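KDGF (Halomonas sp., PDB 5FQ0) is a small metal-binding cupin protein that probably converts unsaturated uronates from alginate or pectin breakdown into linear ketonized sugars. Local coordinates at residues 5-9 against 10-14. Sequence-based numbering, arbitrary orientation.
Sequences SFFIN and DEHDW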
ATOM      1  N   SER B   5       8.164  11.267   7.241  1.00 34.26           N
ATOM      2  CA  SER B   5       9.308  10.909   6.406  1.00 29.47           C
ATOM      3  C   SER B   5       8.858  10.626   4.957  1.00 26.41           C
ATOM      4  O   SER B   5       7.678  10.301   4.709  1.00 22.70           O
ATOM      5  CB  SER B   5      10.016   9.694   7.041  1.00 33.86           C
ATOM      6  OG  SER B   5      11.267   9.473   6.441  1.00 40.46           O
ATOM      7  N   PHE B   6       9.764  10.808   4.001  1.00 24.14           N
ATOM      8  CA  PHE B   6       9.475  10.540   2.570  1.00 23.58           C
ATOM      9  C   PHE B   6      10.261   9.345   2.099  1.00 23.92           C
ATOM     10  O   PHE B   6      11.341   9.080   2.591  1.00 24.28           O
ATOM     11  CB  PHE B   6       9.840  11.738   1.659  1.00 23.98           C
ATOM     12  CG  PHE B   6       8.945  12.952   1.861  1.00 23.89           C
ATOM     13  CD1 PHE B   6       7.653  12.983   1.336  1.00 23.21           C
ATOM     14  CD2 PHE B   6       9.393  14.048   2.601  1.00 22.59           C
ATOM     15  CE1 PHE B   6       6.825  14.088   1.525  1.00 24.12           C
ATOM     16  CE2 PHE B   6       8.573  15.157   2.791  1.00 23.68           C
ATOM     17  CZ  PHE B   6       7.296  15.184   2.251  1.00 23.43           C
ATOM     18  N   PHE B   7       9.733   8.632   1.124  1.00 21.79           N
ATOM     19  CA  PHE B   7      10.520   7.555   0.533  1.00 22.24           C
ATOM     20  C   PHE B   7      10.582   7.897  -0.939  1.00 22.35           C
ATOM     21  O   PHE B   7       9.531   8.053  -1.585  1.00 19.83           O
ATOM     22  CB  PHE B   7       9.819   6.190   0.729  1.00 21.98           C
ATOM     23  CG  PHE B   7      10.467   5.053  -0.051  1.00 21.83           C
ATOM     24  CD1 PHE B   7      11.623   4.432   0.419  1.00 21.90           C
ATOM     25  CD2 PHE B   7       9.909   4.605  -1.250  1.00 22.59           C
ATOM     26  CE1 PHE B   7      12.208   3.388  -0.282  1.00 21.93           C
ATOM     27  CE2 PHE B   7      10.502   3.556  -1.973  1.00 22.39           C
ATOM     28  CZ  PHE B   7      11.635   2.948  -1.480  1.00 22.74           C
ATOM     29  N   ILE B   8      11.799   8.045  -1.454  1.00 20.84           N
ATOM     30  CA  ILE B   8      11.995   8.335  -2.849  1.00 21.49           C
ATOM     31  C   ILE B   8      12.631   7.082  -3.450  1.00 21.93           C
ATOM     32  O   ILE B   8      13.805   6.725  -3.178  1.00 21.85           O
ATOM     33  CB  ILE B   8      12.884   9.572  -3.077  1.00 24.85           C
ATOM     34  CG1 ILE B   8      12.317  10.815  -2.346  1.00 24.68           C
ATOM     35  CG2 ILE B   8      13.060   9.840  -4.589  1.00 25.03           C
ATOM     36  CD1 ILE B   8      10.880  11.180  -2.691  1.00 23.29           C
ATOM     37  N   ASN B   9      11.850   6.409  -4.269  1.00 19.97           N
ATOM     38  CA  ASN B   9      12.273   5.117  -4.781  1.00 21.04           C
ATOM     39  C   ASN B   9      13.626   5.165  -5.478  1.00 20.52           C
ATOM     40  O   ASN B   9      14.428   4.283  -5.285  1.00 19.48           O
ATOM     41  CB  ASN B   9      11.222   4.606  -5.731  1.00 21.03           C
ATOM     42  CG  ASN B   9      11.481   3.188  -6.183  1.00 22.98           C
ATOM     43  OD1 ASN B   9      11.797   2.302  -5.396  1.00 22.08           O
ATOM     44  ND2 ASN B   9      11.347   2.974  -7.464  1.00 25.34           N
ATOM     45  N   ASP B  10      13.875   6.207  -6.280  1.00 21.47           N
ATOM     46  CA  ASP B  10      15.147   6.351  -6.990  1.00 23.46           C
ATOM     47  C   ASP B  10      16.351   6.549  -6.081  1.00 23.89           C
ATOM     48  O   ASP B  10      17.480   6.499  -6.567  1.00 22.43           O
ATOM     49  CB  ASP B  10      15.086   7.530  -7.954  1.00 30.34           C
ATOM     50  CG  ASP B  10      14.102   7.304  -9.094  1.00 34.14           C
ATOM     51  OD1 ASP B  10      13.758   6.122  -9.419  1.00 38.83           O
ATOM     52  OD2 ASP B  10      13.654   8.329  -9.654  1.00 41.70           O
ATOM     53  N   GLU B  11      16.139   6.758  -4.773  1.00 22.01           N
ATOM     54  CA  GLU B  11      17.262   6.954  -3.868  1.00 22.24           C
ATOM     55  C   GLU B  11      17.656   5.676  -3.149  1.00 23.57           C
ATOM     56  O   GLU B  11      18.649   5.687  -2.422  1.00 24.50           O
ATOM     57  CB  GLU B  11      16.962   8.050  -2.819  1.00 23.18           C
ATOM     58  CG  GLU B  11      16.740   9.425  -3.436  1.00 24.94           C
ATOM     59  CD  GLU B  11      16.313  10.469  -2.402  1.00 26.31           C
ATOM     60  OE1 GLU B  11      16.302  10.170  -1.180  1.00 26.60           O
ATOM     61  OE2 GLU B  11      15.963  11.585  -2.825  1.00 28.62           O
ATOM     62  N   HIS B  12      16.923   4.583  -3.365  1.00 22.10           N
ATOM     63  CA  HIS B  12      17.151   3.325  -2.628  1.00 21.83           C
ATOM     64  C   HIS B  12      17.432   2.119  -3.534  1.00 23.57           C
ATOM     65  O   HIS B  12      16.783   1.948  -4.554  1.00 23.33           O
ATOM     66  CB  HIS B  12      15.941   3.014  -1.729  1.00 21.90           C
ATOM     67  CG  HIS B  12      15.652   4.087  -0.722  1.00 22.92           C
ATOM     68  ND1 HIS B  12      16.136   4.045   0.568  1.00 23.95           N
ATOM     69  CD2 HIS B  12      14.969   5.250  -0.833  1.00 26.08           C
ATOM     70  CE1 HIS B  12      15.748   5.128   1.217  1.00 27.08           C
ATOM     71  NE2 HIS B  12      15.036   5.879   0.389  1.00 29.41           N
ATOM     72  N   ASP B  13      18.392   1.285  -3.134  1.00 22.66           N
ATOM     73  CA  ASP B  13      18.748   0.051  -3.848  1.00 24.49           C
ATOM     74  C   ASP B  13      17.791  -1.076  -3.516  1.00 23.10           C
ATOM     75  O   ASP B  13      17.262  -1.124  -2.397  1.00 22.76           O
ATOM     76  CB  ASP B  13      20.160  -0.438  -3.398  1.00 26.12           C
ATOM     77  CG  ASP B  13      21.291   0.541  -3.738  1.00 30.07           C
ATOM     78  OD1 ASP B  13      21.163   1.432  -4.610  1.00 28.54           O
ATOM     79  OD2 ASP B  13      22.358   0.369  -3.129  1.00 37.05           O
ATOM     80  N   TRP B  14      17.613  -2.027  -4.436  1.00 20.96           N
ATOM     81  CA  TRP B  14      16.924  -3.267  -4.076  1.00 22.84           C
ATOM     82  C   TRP B  14      17.790  -4.094  -3.125  1.00 23.52           C
ATOM     83  O   TRP B  14      18.999  -4.092  -3.250  1.00 24.04           O
ATOM     84  CB  TRP B  14      16.617  -4.110  -5.312  1.00 21.51           C
ATOM     85  CG  TRP B  14      15.615  -3.484  -6.228  1.00 21.80           C
ATOM     86  CD1 TRP B  14      15.879  -2.866  -7.397  1.00 20.80           C
ATOM     87  CD2 TRP B  14      14.191  -3.417  -6.042  1.00 19.90           C
ATOM     88  NE1 TRP B  14      14.707  -2.409  -7.964  1.00 22.19           N
ATOM     89  CE2 TRP B  14      13.658  -2.739  -7.151  1.00 21.03           C
ATOM     90  CE3 TRP B  14      13.320  -3.871  -5.054  1.00 21.04           C
ATOM     91  CZ2 TRP B  14      12.269  -2.496  -7.304  1.00 20.42           C
ATOM     92  CZ3 TRP B  14      11.934  -3.623  -5.200  1.00 19.83           C
ATOM     93  CH2 TRP B  14      11.438  -2.942  -6.304  1.00 19.64           C
TER
HETATM   94  O   HOH W   1      14.039   8.249   0.336  1.00 21.79           O
HETATM   95  O   HOH W   2      10.931   5.601  -9.325  1.00 36.41           O
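The imidazole of His12 lies against the Phe7 ring in an offset stack, centroids 4.6 Å apart and planes 23° from parallel, with Phe7 CE1 over one imidazole face near its rim. Phe7 reaches it because its CG stands anti to the backbone N (chi1 171°). The chain makes a tight 3-10 turn after strand 5-7. Glu11 N donates to Ile8 O at 2.8 Å and His12 N to Asn9 O at 3.2 Å; both bonds are fairly straight at hydrogen, yet each donor sits above its carbonyl plane. Ile8 O lies at the imidazole edge, 3.0 Å from His12 CD2. One water accepts from Ile8 N at 2.9 Å, bonds His12 NE2 at 2.6 Å, and gives a weak bond to Glu11 OE1. A second water accepts from Asn9 ND2 and donates to Asp10 OD1. Asn9 OD1 and His12 O take bonds from Lys24, while Glu11, its carboxylate against Ile8 CB, forms a salt bridge to a basic side chain of the other protein chain, and Asn9 N donates to an acidic one there. With an alanine in place of Phe7 the imidazole would lose its stacking partner and would probably be held less firmly. Backbone, water, Lys24 and the other chain thus share out the turn's polar groups, which probably steadies the bend from which strand 5-7 pairs antiparallel with that chain, continuing the sheet across the interface.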